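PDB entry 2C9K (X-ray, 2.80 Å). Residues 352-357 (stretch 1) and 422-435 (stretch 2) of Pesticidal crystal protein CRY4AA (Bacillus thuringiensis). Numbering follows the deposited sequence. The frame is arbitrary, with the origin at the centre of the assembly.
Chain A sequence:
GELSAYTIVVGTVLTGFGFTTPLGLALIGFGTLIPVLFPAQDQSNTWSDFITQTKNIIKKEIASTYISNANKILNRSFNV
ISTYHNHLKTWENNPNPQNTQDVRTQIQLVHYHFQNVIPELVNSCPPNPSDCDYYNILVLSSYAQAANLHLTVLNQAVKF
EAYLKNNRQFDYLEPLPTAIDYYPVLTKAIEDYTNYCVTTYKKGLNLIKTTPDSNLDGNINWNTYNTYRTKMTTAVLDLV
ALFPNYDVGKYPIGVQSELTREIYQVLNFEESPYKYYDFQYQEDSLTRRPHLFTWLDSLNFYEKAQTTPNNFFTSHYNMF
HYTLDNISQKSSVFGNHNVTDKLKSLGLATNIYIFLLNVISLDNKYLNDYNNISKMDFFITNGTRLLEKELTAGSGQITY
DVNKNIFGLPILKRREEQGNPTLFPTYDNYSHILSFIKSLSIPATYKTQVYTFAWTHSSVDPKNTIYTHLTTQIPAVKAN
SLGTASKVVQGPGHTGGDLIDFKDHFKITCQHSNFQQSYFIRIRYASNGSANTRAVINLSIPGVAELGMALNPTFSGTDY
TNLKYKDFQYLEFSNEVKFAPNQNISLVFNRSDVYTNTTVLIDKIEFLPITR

Stretch 1 352-357: IYIFLL
Stretch 2 422-435: TLFPTYDNYSHILS

Strand 353-357 and strand 432-435 cross steeply: their N-to-C directions make 105° and their axes approach to 4.6 Å. The register follows from the nearest CA pairs, Phe 355 with Ile 433 (CA to CA 4.6 Å) and Ile 354 with Leu 434 (CA to CA 5.3 Å). One direct backbone hydrogen bond joins them, Leu 434 N to Ile 354 O at 2.7 Å and 159°; the same oxygen receives a CA-H...O contact from Ile 433 CA at 3.2 Å. Water extends the pairing: water 1 accepts from Ile 354 N (2.9 Å to its O) and donates to Leu 434 O (3.0 Å from its O).

Phe 355 is the main bump, with 125 Å² covered by stretch 2. Its backbone bends from the extended form (phi/psi -113/-7), and chi1 71° (p) with chi2 75° sends the ring into a hollow lined by loop 425-427 and Tyr 430. Thr 426 C lies over one ring face, 3.5 Å from Phe 355 CZ; Pro 425 CB touches Phe 355 CD1 at 3.3 Å. The Tyr 430 ring (chi1 62°, p; chi2 99°) is inclined 27° to that of Phe 355, but centroids 5.8 Å apart leave little overlap; closer contact comes from Phe 355 CB and Tyr 430 CB, at 3.7 Å.

The loop is shaped by a type I turn, Thr 426 to Asn 429, closed by Asn 429 N to Thr 426 O (3.1 Å) and Thr 426 N to Asn 429 O (3.0 Å). Thr 426 OG1 also donates to Asp 428 OD1 at 3.0 Å.

Beside this hollow, Tyr 353 (chi1 -38°, m) rests its CB 3.6 Å from Ile 433 CG2, while Ile 354 CB meets Leu 434 CB at 3.7 Å. Leu 356 (t, p) reaches the start of stretch 2, CD2 lying 3.9 Å from Thr 422 N.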

# COMPACT_ATOMS: atom_id res chain seq x y z
N ILE A 352 5.47 -15.15 -11.67
CA ILE A 352 6.92 -15.22 -11.45
C ILE A 352 7.35 -13.78 -11.11
O ILE A 352 7.39 -12.90 -11.98
CB ILE A 352 7.68 -15.73 -12.70
CG1 ILE A 352 7.64 -17.27 -12.76
CG2 ILE A 352 9.13 -15.26 -12.65
CD1 ILE A 352 6.32 -17.84 -13.18
N TYR A 353 7.68 -13.55 -9.84
CA TYR A 353 8.06 -12.23 -9.39
C TYR A 353 9.42 -12.08 -8.73
O TYR A 353 9.99 -13.05 -8.23
CB TYR A 353 6.99 -11.71 -8.43
CG TYR A 353 5.58 -12.08 -8.82
CD1 TYR A 353 4.92 -13.13 -8.18
CD2 TYR A 353 4.92 -11.40 -9.84
CE1 TYR A 353 3.63 -13.50 -8.56
CE2 TYR A 353 3.63 -11.76 -10.22
CZ TYR A 353 2.99 -12.81 -9.58
OH TYR A 353 1.73 -13.18 -9.98
N ILE A 354 9.91 -10.85 -8.74
CA ILE A 354 11.18 -10.53 -8.11
C ILE A 354 10.81 -9.97 -6.73
O ILE A 354 10.11 -8.96 -6.65
CB ILE A 354 11.95 -9.47 -8.95
CG1 ILE A 354 12.26 -10.04 -10.34
CG2 ILE A 354 13.26 -9.10 -8.28
CD1 ILE A 354 12.81 -9.03 -11.33
N PHE A 355 11.24 -10.63 -5.66
CA PHE A 355 10.90 -10.19 -4.32
C PHE A 355 12.09 -9.69 -3.52
O PHE A 355 11.94 -9.18 -2.41
CB PHE A 355 10.20 -11.31 -3.56
CG PHE A 355 11.12 -12.45 -3.19
CD1 PHE A 355 12.03 -12.31 -2.15
CD2 PHE A 355 11.05 -13.65 -3.86
CE1 PHE A 355 12.87 -13.37 -1.78
CE2 PHE A 355 11.88 -14.72 -3.51
CZ PHE A 355 12.79 -14.58 -2.46
N LEU A 356 13.28 -9.85 -4.09
CA LEU A 356 14.51 -9.41 -3.45
C LEU A 356 15.62 -9.42 -4.48
O LEU A 356 15.69 -10.33 -5.30
CB LEU A 356 14.89 -10.34 -2.30
CG LEU A 356 16.15 -9.99 -1.50
CD1 LEU A 356 15.91 -8.73 -0.68
CD2 LEU A 356 16.50 -11.13 -0.58
N LEU A 357 16.46 -8.40 -4.48
CA LEU A 357 17.57 -8.41 -5.42
C LEU A 357 18.82 -7.83 -4.82
O LEU A 357 18.78 -7.12 -3.81
CB LEU A 357 17.24 -7.71 -6.73
CG LEU A 357 16.94 -6.23 -6.78
CD1 LEU A 357 17.17 -5.72 -8.20
CD2 LEU A 357 15.50 -5.99 -6.34
N THR A 422 20.28 -11.35 0.53
CA THR A 422 19.89 -12.20 1.65
C THR A 422 19.45 -11.34 2.84
O THR A 422 20.27 -10.62 3.41
CB THR A 422 21.06 -13.11 2.06
OG1 THR A 422 21.43 -13.94 0.95
CG2 THR A 422 20.66 -13.99 3.26
N LEU A 423 18.17 -11.43 3.20
CA LEU A 423 17.64 -10.64 4.32
C LEU A 423 16.43 -11.23 5.06
O LEU A 423 16.53 -11.61 6.23
CB LEU A 423 17.28 -9.23 3.85
CG LEU A 423 18.51 -8.38 3.52
CD1 LEU A 423 18.08 -6.98 3.03
CD2 LEU A 423 19.38 -8.27 4.79
N PHE A 424 15.28 -11.29 4.39
CA PHE A 424 14.09 -11.82 5.03
C PHE A 424 13.18 -12.59 4.09
O PHE A 424 12.94 -13.78 4.28
CB PHE A 424 13.27 -10.70 5.70
CG PHE A 424 13.86 -10.17 6.98
CD1 PHE A 424 14.88 -9.21 6.95
CD2 PHE A 424 13.40 -10.65 8.22
CE1 PHE A 424 15.45 -8.71 8.16
CE2 PHE A 424 13.95 -10.18 9.43
CZ PHE A 424 14.98 -9.20 9.41
N PRO A 425 12.66 -11.92 3.05
CA PRO A 425 11.77 -12.54 2.07
C PRO A 425 12.24 -13.86 1.49
O PRO A 425 13.42 -14.07 1.22
CB PRO A 425 11.66 -11.47 0.98
CG PRO A 425 11.91 -10.23 1.71
CD PRO A 425 13.04 -10.58 2.62
N THR A 426 11.27 -14.75 1.31
CA THR A 426 11.49 -16.06 0.72
C THR A 426 10.46 -16.18 -0.39
O THR A 426 9.59 -15.33 -0.51
CB THR A 426 11.32 -17.19 1.77
OG1 THR A 426 10.06 -17.05 2.43
CG2 THR A 426 12.45 -17.14 2.80
N TYR A 427 10.53 -17.22 -1.21
CA TYR A 427 9.58 -17.38 -2.30
C TYR A 427 8.15 -17.54 -1.77
O TYR A 427 7.18 -17.21 -2.45
CB TYR A 427 9.94 -18.61 -3.13
CG TYR A 427 9.77 -19.89 -2.36
CD1 TYR A 427 8.59 -20.63 -2.45
CD2 TYR A 427 10.76 -20.34 -1.49
CE1 TYR A 427 8.41 -21.79 -1.70
CE2 TYR A 427 10.59 -21.49 -0.74
CZ TYR A 427 9.42 -22.21 -0.84
OH TYR A 427 9.27 -23.35 -0.08
N ASP A 428 8.04 -18.05 -0.56
CA ASP A 428 6.76 -18.31 0.08
C ASP A 428 6.46 -17.34 1.23
O ASP A 428 5.60 -17.60 2.07
CB ASP A 428 6.73 -19.73 0.62
CG ASP A 428 7.70 -19.93 1.76
OD1 ASP A 428 8.92 -19.72 1.57
OD2 ASP A 428 7.25 -20.30 2.87
N ASN A 429 7.18 -16.22 1.27
CA ASN A 429 6.96 -15.22 2.30
C ASN A 429 7.58 -13.89 1.92
O ASN A 429 8.70 -13.59 2.33
CB ASN A 429 7.53 -15.68 3.64
CG ASN A 429 7.15 -14.76 4.78
OD1 ASN A 429 6.51 -13.73 4.56
ND2 ASN A 429 7.53 -15.13 6.00
N TYR A 430 6.85 -13.09 1.15
CA TYR A 430 7.31 -11.78 0.70
C TYR A 430 6.11 -10.84 0.60
O TYR A 430 5.03 -11.25 0.18
CB TYR A 430 8.01 -11.91 -0.66
CG TYR A 430 7.11 -12.41 -1.76
CD1 TYR A 430 6.52 -11.53 -2.66
CD2 TYR A 430 6.78 -13.76 -1.85
CE1 TYR A 430 5.63 -11.98 -3.63
CE2 TYR A 430 5.89 -14.22 -2.82
CZ TYR A 430 5.32 -13.33 -3.70
OH TYR A 430 4.42 -13.78 -4.64
N SER A 431 6.30 -9.58 0.98
CA SER A 431 5.22 -8.60 0.96
C SER A 431 5.18 -7.70 -0.27
O SER A 431 4.15 -7.08 -0.56
CB SER A 431 5.31 -7.71 2.19
OG SER A 431 6.52 -6.98 2.17
N HIS A 432 6.30 -7.61 -0.99
CA HIS A 432 6.34 -6.77 -2.18
C HIS A 432 7.08 -7.44 -3.31
O HIS A 432 7.90 -8.33 -3.08
CB HIS A 432 7.01 -5.42 -1.86
CG HIS A 432 6.19 -4.52 -0.99
ND1 HIS A 432 5.97 -4.77 0.35
CD2 HIS A 432 5.57 -3.34 -1.26
CE1 HIS A 432 5.25 -3.78 0.86
NE2 HIS A 432 5.00 -2.90 -0.09
N ILE A 433 6.79 -7.02 -4.53
CA ILE A 433 7.43 -7.54 -5.74
C ILE A 433 7.93 -6.36 -6.58
O ILE A 433 7.32 -5.29 -6.57
CB ILE A 433 6.45 -8.36 -6.61
CG1 ILE A 433 5.40 -7.42 -7.22
CG2 ILE A 433 5.82 -9.48 -5.79
CD1 ILE A 433 4.51 -8.09 -8.24
N LEU A 434 9.03 -6.55 -7.30
CA LEU A 434 9.57 -5.48 -8.13
C LEU A 434 8.56 -5.10 -9.20
O LEU A 434 7.91 -5.97 -9.77
CB LEU A 434 10.89 -5.90 -8.79
CG LEU A 434 11.55 -4.72 -9.49
CD1 LEU A 434 12.04 -3.73 -8.44
CD2 LEU A 434 12.71 -5.18 -10.36
N SER A 435 8.41 -3.82 -9.49
CA SER A 435 7.44 -3.44 -10.50
C SER A 435 7.99 -2.53 -11.59
O SER A 435 7.39 -2.41 -12.65
CB SER A 435 6.24 -2.76 -9.84
OG SER A 435 6.61 -1.53 -9.26
O HOH W 1 8.35 -8.89 -10.26
O HOH W 2 9.98 -7.89 -1.27